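Local coordinates for protein fumarylacetoacetate hydrolase (Burkholderia xenovorans, PDB 5TI1) that probably hydrolyses fumarylacetoacetate to fumarate and acetoacetate, the last step of phenylalanine and tyrosine breakdown, at a metal-dependent active site, at residues I225-G230 with T342-K347; N259-R264 with D415-A420; D153-K158 with T162-M167. All blocks are in the same frame, centred on the assembly; numbering follows the deposited sequence.

Contact 1. Residues I225-G230 with T342-K347; sequences IELETG and TRTNFK. With MG (magnesium ion), chain K.
The hydroxyl of Thr-229 is set against the aromatic ring of Phe-346, its OG1 approaching obliquely on the CE1 side, only 3.1 Å from that atom. The two side chains cross at about a right angle, and the methyl CG2 of Thr-229 adds a looser touch, 3.8 Å from CD1 of Phe-346. The torsions explain the meeting: the hydroxyl of Thr-229 is tucked between the two backbone arms (chi1 68°), while CG of Phe-346 stands opposite its backbone N (chi1 -178°), which carries the ring out toward Thr-229.

The second touch is purely aliphatic. CD2 of Leu-227 lies 3.5 Å from CG2 of Thr-344, the two side chains running antiparallel alongside each other, and the same leucine methyl only grazes CG2 of Thr-342. No hydrogen bond joins the segments, and the touching residues are all buried.

This is packing between two sheets of the C-terminal domain of the FAH family: strand 223-233 belongs to the mixed sheet that carries the metal site, strand 339-345 to another mixed sheet. The two touching runs head nearly the same way, 22° apart. Leu-227 and Thr-229 turn their side chains to the second sheet, whereas the CB of Glu-228 leaves on the far side, and its OE1 ligates the magnesium ion at 2.2 Å. Glu-226 supplies OE2 at 2.2 Å to the same magnesium, and Asp-153 and Asp-260 complete the protein ligands.

The other carboxylate oxygens are held too, OE1 of Glu-226 in a salt bridge with Arg-264 and OE2 of Glu-228 by the backbone N of Gly-376. Where strand 339-345 ends, OD1 of Asn-345 accepts from N of Lys-347 at 2.7 Å, closing an Asx turn.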
loop_
_atom_site.group_PDB
_atom_site.type_symbol
_atom_site.label_atom_id
_atom_site.label_comp_id
_atom_site.label_asym_id
_atom_site.label_seq_id
_atom_site.Cartn_x
_atom_site.Cartn_y
_atom_site.Cartn_z
ATOM N N ILE B 225 -1.367 -7.068 -20.274
ATOM C CA ILE B 225 -0.653 -5.871 -19.840
ATOM C C ILE B 225 -1.662 -4.787 -19.511
ATOM O O ILE B 225 -2.841 -4.882 -19.875
ATOM C CB ILE B 225 0.307 -5.342 -20.919
ATOM C CG1 ILE B 225 -0.505 -4.682 -22.040
ATOM C CG2 ILE B 225 1.211 -6.450 -21.435
ATOM C CD1 ILE B 225 0.325 -4.038 -23.108
ATOM N N GLU B 226 -1.195 -3.733 -18.853
ATOM C CA GLU B 226 -1.887 -2.449 -18.853
ATOM C C GLU B 226 -0.817 -1.392 -19.046
ATOM O O GLU B 226 0.004 -1.166 -18.146
ATOM C CB GLU B 226 -2.691 -2.213 -17.571
ATOM C CG GLU B 226 -3.829 -3.212 -17.405
ATOM C CD GLU B 226 -4.987 -2.675 -16.588
ATOM O OE1 GLU B 226 -6.140 -3.080 -16.847
ATOM O OE2 GLU B 226 -4.745 -1.851 -15.695
ATOM N N LEU B 227 -0.795 -0.798 -20.241
ATOM C CA LEU B 227 0.146 0.266 -20.561
ATOM C C LEU B 227 -0.231 1.513 -19.782
ATOM O O LEU B 227 -1.344 2.031 -19.937
ATOM C CB LEU B 227 0.138 0.556 -22.062
ATOM C CG LEU B 227 0.742 1.911 -22.453
ATOM C CD1 LEU B 227 2.238 1.914 -22.245
ATOM C CD2 LEU B 227 0.427 2.219 -23.906
ATOM N N GLU B 228 0.690 1.989 -18.943
ATOM C CA GLU B 228 0.442 3.145 -18.093
ATOM C C GLU B 228 1.729 3.932 -17.899
ATOM O O GLU B 228 2.826 3.466 -18.211
ATOM C CB GLU B 228 -0.086 2.727 -16.715
ATOM C CG GLU B 228 -1.282 1.797 -16.743
ATOM C CD GLU B 228 -1.887 1.607 -15.378
ATOM O OE1 GLU B 228 -2.602 0.605 -15.172
ATOM O OE2 GLU B 228 -1.639 2.466 -14.514
ATOM N N THR B 229 1.587 5.131 -17.348
ATOM C CA THR B 229 2.699 5.817 -16.715
ATOM C C THR B 229 2.470 5.862 -15.207
ATOM O O THR B 229 1.337 5.789 -14.718
ATOM C CB THR B 229 2.855 7.244 -17.232
ATOM O OG1 THR B 229 1.735 7.999 -16.790
ATOM C CG2 THR B 229 2.917 7.275 -18.776
ATOM N N GLY B 230 3.559 5.991 -14.465
ATOM C CA GLY B 230 3.430 6.250 -13.043
ATOM C C GLY B 230 4.183 7.505 -12.679
ATOM O O GLY B 230 5.322 7.690 -13.122
ATOM N N THR B 342 1.014 -1.843 -30.070
ATOM C CA THR B 342 0.240 -0.617 -29.957
ATOM C C THR B 342 1.186 0.577 -29.938
ATOM O O THR B 342 2.361 0.449 -29.582
ATOM C CB THR B 342 -0.657 -0.635 -28.713
ATOM O OG1 THR B 342 -1.578 0.461 -28.777
ATOM C CG2 THR B 342 0.170 -0.563 -27.427
ATOM N N ARG B 343 0.662 1.729 -30.368
ATOM C CA ARG B 343 1.351 3.014 -30.285
ATOM C C ARG B 343 0.319 4.050 -29.864
ATOM O O ARG B 343 -0.708 4.187 -30.530
ATOM C CB ARG B 343 1.979 3.414 -31.628
ATOM C CG ARG B 343 2.990 2.430 -32.218
ATOM C CD ARG B 343 3.345 2.812 -33.672
ATOM N NE ARG B 343 4.419 1.980 -34.217
ATOM C CZ ARG B 343 4.249 0.761 -34.728
ATOM N NH1 ARG B 343 3.040 0.211 -34.766
ATOM N NH2 ARG B 343 5.291 0.078 -35.195
ATOM N N THR B 344 0.566 4.760 -28.768
ATOM C CA THR B 344 -0.394 5.764 -28.311
ATOM C C THR B 344 0.369 6.933 -27.689
ATOM O O THR B 344 1.565 7.114 -27.940
ATOM C CB THR B 344 -1.418 5.138 -27.347
ATOM O OG1 THR B 344 -2.447 6.094 -27.060
ATOM C CG2 THR B 344 -0.753 4.726 -26.046
ATOM N N ASN B 345 -0.332 7.741 -26.887
ATOM C CA ASN B 345 0.243 8.935 -26.287
ATOM C C ASN B 345 -0.432 9.202 -24.949
ATOM O O ASN B 345 -1.649 9.060 -24.821
ATOM C CB ASN B 345 0.087 10.165 -27.202
ATOM C CG ASN B 345 1.039 11.295 -26.830
ATOM O OD1 ASN B 345 0.931 11.888 -25.753
ATOM N ND2 ASN B 345 1.990 11.582 -27.717
ATOM N N PHE B 346 0.373 9.592 -23.960
ATOM C CA PHE B 346 -0.147 9.959 -22.647
ATOM C C PHE B 346 -1.054 11.195 -22.704
ATOM O O PHE B 346 -1.901 11.376 -21.823
ATOM C CB PHE B 346 1.047 10.170 -21.709
ATOM C CG PHE B 346 0.680 10.523 -20.290
ATOM C CD1 PHE B 346 -0.006 9.628 -19.489
ATOM C CD2 PHE B 346 1.071 11.740 -19.744
ATOM C CE1 PHE B 346 -0.316 9.952 -18.160
ATOM C CE2 PHE B 346 0.765 12.068 -18.424
ATOM C CZ PHE B 346 0.076 11.173 -17.629
ATOM N N LYS B 347 -0.938 12.023 -23.743
ATOM C CA LYS B 347 -1.725 13.253 -23.796
ATOM C C LYS B 347 -3.226 13.007 -23.895
ATOM O O LYS B 347 -3.993 13.946 -23.673
ATOM C CB LYS B 347 -1.281 14.123 -24.976
ATOM C CG LYS B 347 -1.686 13.608 -26.341
ATOM C CD LYS B 347 -1.003 14.418 -27.427
ATOM C CE LYS B 347 -1.325 13.889 -28.818
ATOM N NZ LYS B 347 -0.948 14.867 -29.868
HETATM MG MG MG K . -4.149 -0.543 -14.066
#

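Contact 2. Residues N259-R264 with D415-A420; sequences NDWSAR and DELTLA. With NA (sodium ion), chain L; MG (magnesium ion), chain K.
Trp-261 and Leu-417 make the apolar part of the van der Waals packing: CH2 of Trp-261, at the far end of the indole, lies 3.7 Å from CB of Leu-417, approached obliquely. Leu-419 packs on Asn-259 with both methyls, CD2 being 3.9 Å from the backbone N of Asn-259 and CD1 4.0 Å from its ND2. Within its own segment, that amide nitrogen stands 3.1 Å above one face of the Trp-261 ring, off-centre, near the edge of the ring system.

The polar link is indirect. One water accepts from ND2 of Asn-259 at 3.0 Å and donates to the carbonyl O of Leu-417 at 2.8 Å, while OD1 of Asn-259 probably accepts a hydrogen bond from the backbone N of Glu-226.

Metal binding follows directly along the chain. Asp-260, the centre of an inverse gamma turn, bridges two ions, giving OD1 to sodium at 2.4 Å and OD2 to magnesium at 2.4 Å. The carbonyl O of Trp-261 joins the sodium shell, which Lys-280, Ala-283 and Thr-284 complete.

Strand 252-263 thus presses against strand 416-424 of another sheet, with Ile-225 and Leu-227 of strand 223-233 packed alongside and Leu-330 of strand 321-331 against Leu-417.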
loop_
_atom_site.group_PDB
_atom_site.type_symbol
_atom_site.label_atom_id
_atom_site.label_comp_id
_atom_site.label_asym_id
_atom_site.label_seq_id
_atom_site.Cartn_x
_atom_site.Cartn_y
_atom_site.Cartn_z
ATOM N N ASN B 259 3.751 -1.049 -16.223
ATOM C CA ASN B 259 2.942 -2.128 -16.767
ATOM C C ASN B 259 2.231 -2.801 -15.601
ATOM O O ASN B 259 2.850 -3.551 -14.835
ATOM C CB ASN B 259 3.793 -3.133 -17.544
ATOM C CG ASN B 259 2.953 -4.230 -18.187
ATOM O OD1 ASN B 259 1.724 -4.258 -18.019
ATOM N ND2 ASN B 259 3.606 -5.134 -18.942
ATOM N N ASP B 260 0.929 -2.546 -15.479
ATOM C CA ASP B 260 0.116 -3.137 -14.418
ATOM C C ASP B 260 -0.429 -4.473 -14.914
ATOM O O ASP B 260 -1.566 -4.582 -15.380
ATOM C CB ASP B 260 -1.007 -2.183 -14.014
ATOM C CG ASP B 260 -1.946 -2.783 -12.978
ATOM O OD1 ASP B 260 -1.515 -3.698 -12.237
ATOM O OD2 ASP B 260 -3.123 -2.350 -12.921
ATOM N N TRP B 261 0.416 -5.506 -14.821
ATOM C CA TRP B 261 0.027 -6.846 -15.244
ATOM C C TRP B 261 -1.308 -7.244 -14.626
ATOM O O TRP B 261 -1.529 -7.066 -13.425
ATOM C CB TRP B 261 1.100 -7.863 -14.853
ATOM C CG TRP B 261 2.493 -7.544 -15.314
ATOM C CD1 TRP B 261 3.471 -6.909 -14.596
ATOM C CD2 TRP B 261 3.074 -7.865 -16.587
ATOM N NE1 TRP B 261 4.619 -6.803 -15.351
ATOM C CE2 TRP B 261 4.405 -7.387 -16.574
ATOM C CE3 TRP B 261 2.601 -8.504 -17.734
ATOM C CZ2 TRP B 261 5.271 -7.548 -17.656
ATOM C CZ3 TRP B 261 3.460 -8.654 -18.817
ATOM C CH2 TRP B 261 4.783 -8.182 -18.766
ATOM N N SER B 262 -2.197 -7.788 -15.455
ATOM C CA SER B 262 -3.559 -8.102 -15.049
ATOM C C SER B 262 -3.909 -9.525 -15.446
ATOM O O SER B 262 -3.661 -9.930 -16.585
ATOM C CB SER B 262 -4.555 -7.133 -15.688
ATOM O OG SER B 262 -4.411 -5.829 -15.134
ATOM N N ALA B 263 -4.501 -10.272 -14.510
ATOM C CA ALA B 263 -5.089 -11.585 -14.781
ATOM C C ALA B 263 -6.600 -11.388 -14.841
ATOM O O ALA B 263 -7.277 -11.375 -13.808
ATOM C CB ALA B 263 -4.694 -12.592 -13.707
ATOM N N ARG B 264 -7.131 -11.223 -16.055
ATOM C CA ARG B 264 -8.484 -10.692 -16.187
ATOM C C ARG B 264 -9.551 -11.701 -15.809
ATOM O O ARG B 264 -10.613 -11.302 -15.321
ATOM C CB ARG B 264 -8.726 -10.195 -17.606
ATOM C CG ARG B 264 -7.725 -9.156 -17.998
ATOM C CD ARG B 264 -8.244 -8.222 -19.046
ATOM N NE ARG B 264 -7.261 -7.172 -19.251
ATOM C CZ ARG B 264 -7.153 -6.095 -18.486
ATOM N NH1 ARG B 264 -7.988 -5.905 -17.460
ATOM N NH2 ARG B 264 -6.207 -5.205 -18.750
ATOM N N ASP B 415 6.390 -15.144 -23.715
ATOM C CA ASP B 415 6.286 -13.824 -24.341
ATOM C C ASP B 415 6.988 -12.771 -23.489
ATOM O O ASP B 415 6.818 -12.726 -22.265
ATOM C CB ASP B 415 4.825 -13.398 -24.500
ATOM C CG ASP B 415 4.062 -14.195 -25.536
ATOM O OD1 ASP B 415 4.650 -15.062 -26.230
ATOM O OD2 ASP B 415 2.845 -13.923 -25.656
ATOM N N GLU B 416 7.747 -11.894 -24.137
ATOM C CA GLU B 416 8.327 -10.736 -23.467
ATOM C C GLU B 416 7.564 -9.487 -23.897
ATOM O O GLU B 416 7.396 -9.234 -25.094
ATOM C CB GLU B 416 9.822 -10.588 -23.778
ATOM C CG GLU B 416 10.475 -9.373 -23.095
ATOM C CD GLU B 416 11.985 -9.280 -23.323
ATOM O OE1 GLU B 416 12.430 -9.268 -24.499
ATOM O OE2 GLU B 416 12.725 -9.206 -22.317
ATOM N N LEU B 417 7.094 -8.717 -22.922
ATOM C CA LEU B 417 6.319 -7.506 -23.174
ATOM C C LEU B 417 7.178 -6.309 -22.799
ATOM O O LEU B 417 7.672 -6.235 -21.668
ATOM C CB LEU B 417 5.012 -7.514 -22.377
ATOM C CG LEU B 417 3.826 -8.275 -22.989
ATOM C CD1 LEU B 417 3.290 -7.526 -24.204
ATOM C CD2 LEU B 417 4.141 -9.734 -23.345
ATOM N N THR B 418 7.365 -5.381 -23.746
ATOM C CA THR B 418 8.247 -4.238 -23.536
ATOM C C THR B 418 7.506 -2.934 -23.796
ATOM O O THR B 418 7.095 -2.662 -24.931
ATOM C CB THR B 418 9.487 -4.325 -24.426
ATOM O OG1 THR B 418 10.141 -5.588 -24.223
ATOM C CG2 THR B 418 10.450 -3.211 -24.071
ATOM N N LEU B 419 7.382 -2.115 -22.760
ATOM C CA LEU B 419 6.885 -0.745 -22.883
ATOM C C LEU B 419 8.047 0.201 -23.142
ATOM O O LEU B 419 9.120 0.063 -22.543
ATOM C CB LEU B 419 6.166 -0.302 -21.605
ATOM C CG LEU B 419 4.695 -0.619 -21.349
ATOM C CD1 LEU B 419 4.457 -2.078 -21.359
ATOM C CD2 LEU B 419 4.245 -0.015 -20.002
ATOM N N ALA B 420 7.825 1.178 -24.024
ATOM C CA ALA B 420 8.828 2.185 -24.325
ATOM C C ALA B 420 8.132 3.527 -24.504
ATOM O O ALA B 420 6.954 3.589 -24.868
ATOM C CB ALA B 420 9.628 1.840 -25.586
HETATM NA NA NA L . -0.298 -5.660 -11.720
HETATM MG MG MG K . -4.149 -0.543 -14.066
HETATM O O HOH W 1 6.537 -4.926 -19.455
#

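Contact 3. Residues D153-K158 with T162-M167; sequences DFYSSK and TNVGSM. With MG (magnesium ion), chain K.
A chi1 of -164° throws the phenol of Tyr-155 away from its backbone N and out to Val-164, whose CG1 ends 3.5 Å from the tyrosine OH. The side chains cross obliquely, the hydroxyl oxygen meeting CG1 of the valine and, a little farther off, its CB. In Thr-162 a chi1 of -61° sets OG1 beside the backbone N, and this lets the hydroxyl turn back along the helix to the carbonyl of Lys-158.

That carbonyl is gripped twice. OG1 of Thr-162 donates to O of Lys-158 at 2.6 Å from well above the carbonyl plane, and N of Thr-162 donates to the same oxygen at 2.8 Å from the opposite face. One turn farther on the pattern returns: the carbonyl O of Thr-162 accepts from Ser-166 OG at 2.8 Å and also from the Ser-166 backbone N. The extended chain of Lys-158 leads off from this point, its CG lying 4.0 Å from OG1 of Thr-162.

Ser-157 is the N-cap of the helix, its OG accepting a hydrogen bond from the backbone N of His-160. Tyr-155 has His-160 as a further ring partner, their planes steeply inclined, and it packs on Leu-274 of the second subunit. At the other end of the segment, OD2 of Asp-153 binds the magnesium ion at 2.3 Å.

A metal-binding strand thus runs through a short loop into a capped helix, where side-chain hydroxyls bond to the carbonyl one turn back. Asp-153 brings this region to the magnesium site of the FAH-family enzyme, with the predicted substrate-binding Tyr-155 and the predicted proton acceptor His-160 close by.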
loop_
_atom_site.group_PDB
_atom_site.type_symbol
_atom_site.label_atom_id
_atom_site.label_comp_id
_atom_site.label_asym_id
_atom_site.label_seq_id
_atom_site.Cartn_x
_atom_site.Cartn_y
_atom_site.Cartn_z
ATOM N N ASP B 153 -3.451 3.260 -8.156
ATOM C CA ASP B 153 -3.663 3.141 -9.595
ATOM C C ASP B 153 -5.008 3.741 -9.975
ATOM O O ASP B 153 -6.027 3.449 -9.341
ATOM C CB ASP B 153 -3.582 1.688 -10.058
ATOM C CG ASP B 153 -3.452 1.570 -11.565
ATOM O OD1 ASP B 153 -2.874 2.492 -12.200
ATOM O OD2 ASP B 153 -3.943 0.562 -12.107
ATOM N N PHE B 154 -5.002 4.585 -11.001
ATOM C CA PHE B 154 -6.214 5.229 -11.454
ATOM C C PHE B 154 -6.740 4.512 -12.695
ATOM O O PHE B 154 -6.363 3.366 -12.980
ATOM C CB PHE B 154 -5.937 6.722 -11.675
ATOM C CG PHE B 154 -5.695 7.467 -10.395
ATOM C CD1 PHE B 154 -6.764 7.983 -9.664
ATOM C CD2 PHE B 154 -4.407 7.608 -9.891
ATOM C CE1 PHE B 154 -6.552 8.648 -8.461
ATOM C CE2 PHE B 154 -4.185 8.271 -8.684
ATOM C CZ PHE B 154 -5.263 8.790 -7.970
ATOM N N TYR B 155 -7.600 5.191 -13.448
ATOM C CA TYR B 155 -8.417 4.569 -14.480
ATOM C C TYR B 155 -8.854 5.655 -15.446
ATOM O O TYR B 155 -10.018 5.711 -15.842
ATOM C CB TYR B 155 -9.624 3.890 -13.828
ATOM C CG TYR B 155 -10.365 2.891 -14.680
ATOM C CD1 TYR B 155 -9.843 1.622 -14.917
ATOM C CD2 TYR B 155 -11.613 3.189 -15.198
ATOM C CE1 TYR B 155 -10.534 0.701 -15.669
ATOM C CE2 TYR B 155 -12.309 2.278 -15.964
ATOM C CZ TYR B 155 -11.767 1.033 -16.195
ATOM O OH TYR B 155 -12.459 0.121 -16.954
ATOM N N SER B 156 -7.931 6.544 -15.808
ATOM C CA SER B 156 -8.306 7.879 -16.258
ATOM C C SER B 156 -8.277 8.033 -17.774
ATOM O O SER B 156 -8.182 9.163 -18.267
ATOM C CB SER B 156 -7.407 8.932 -15.605
ATOM O OG SER B 156 -7.584 8.980 -14.194
ATOM N N SER B 157 -8.360 6.932 -18.522
ATOM C CA SER B 157 -8.470 6.988 -19.978
ATOM C C SER B 157 -9.928 6.804 -20.383
ATOM O O SER B 157 -10.520 5.748 -20.123
ATOM C CB SER B 157 -7.601 5.922 -20.643
ATOM O OG SER B 157 -7.862 5.832 -22.039
ATOM N N LYS B 158 -10.501 7.829 -21.026
ATOM C CA LYS B 158 -11.882 7.718 -21.488
ATOM C C LYS B 158 -12.028 6.616 -22.530
ATOM O O LYS B 158 -13.004 5.858 -22.506
ATOM C CB LYS B 158 -12.373 9.056 -22.049
ATOM C CG LYS B 158 -13.867 9.073 -22.304
ATOM C CD LYS B 158 -14.369 10.472 -22.657
ATOM C CE LYS B 158 -15.884 10.494 -22.807
ATOM N NZ LYS B 158 -16.422 11.877 -23.015
ATOM N N THR B 162 -14.261 3.437 -22.070
ATOM C CA THR B 162 -15.265 3.201 -23.102
ATOM C C THR B 162 -15.119 1.805 -23.694
ATOM O O THR B 162 -16.097 1.052 -23.776
ATOM C CB THR B 162 -15.154 4.265 -24.194
ATOM O OG1 THR B 162 -15.382 5.558 -23.621
ATOM C CG2 THR B 162 -16.176 4.016 -25.293
ATOM N N ASN B 163 -13.902 1.442 -24.112
ATOM C CA ASN B 163 -13.680 0.115 -24.687
ATOM C C ASN B 163 -14.102 -0.977 -23.715
ATOM O O ASN B 163 -14.930 -1.834 -24.044
ATOM C CB ASN B 163 -12.210 -0.053 -25.069
ATOM C CG ASN B 163 -11.834 0.748 -26.298
ATOM O OD1 ASN B 163 -12.680 1.042 -27.140
ATOM N ND2 ASN B 163 -10.559 1.110 -26.402
ATOM N N VAL B 164 -13.556 -0.936 -22.496
ATOM C CA VAL B 164 -13.860 -1.941 -21.482
ATOM C C VAL B 164 -15.343 -1.930 -21.146
ATOM O O VAL B 164 -15.999 -2.978 -21.119
ATOM C CB VAL B 164 -13.001 -1.704 -20.228
ATOM C CG1 VAL B 164 -13.521 -2.523 -19.068
ATOM C CG2 VAL B 164 -11.552 -2.042 -20.523
ATOM N N GLY B 165 -15.892 -0.742 -20.877
ATOM C CA GLY B 165 -17.301 -0.645 -20.546
ATOM C C GLY B 165 -18.211 -1.131 -21.655
ATOM O O GLY B 165 -19.280 -1.683 -21.382
ATOM N N SER B 166 -17.805 -0.942 -22.915
ATOM C CA SER B 166 -18.615 -1.431 -24.027
ATOM C C SER B 166 -18.759 -2.947 -23.982
ATOM O O SER B 166 -19.824 -3.484 -24.299
ATOM C CB SER B 166 -18.015 -0.991 -25.363
ATOM O OG SER B 166 -18.196 0.400 -25.572
ATOM N N MET B 167 -17.703 -3.657 -23.581
ATOM C CA MET B 167 -17.803 -5.111 -23.505
ATOM C C MET B 167 -18.640 -5.538 -22.310
ATOM O O MET B 167 -19.386 -6.522 -22.382
ATOM C CB MET B 167 -16.414 -5.739 -23.430
ATOM C CG MET B 167 -15.450 -5.243 -24.480
ATOM S SD MET B 167 -13.845 -6.040 -24.305
ATOM C CE MET B 167 -12.757 -4.783 -24.970
HETATM MG MG MG K . -4.149 -0.543 -14.066
#

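From the N terminus, contact 3 closes first, a short local loop in which strand 151-154 runs on into helix 158-168. Contacts 1 and 2 follow in series with it and close far longer loops, of 111 and 150 intervening residues. Their segments alternate along the chain, so these two loops cross. Both join the metal-bearing sheet, through neighbouring strands 223-233 and 252-263, to a second sheet, through strands 339-345 and 416-424. Contact 3 reaches the first sheet by strand 151-154. One segment of each contact supplies ligands to the same magnesium ion, where acidic side chains from three parts of the first sheet and its margins come together and the metal probably offsets their mutual repulsion.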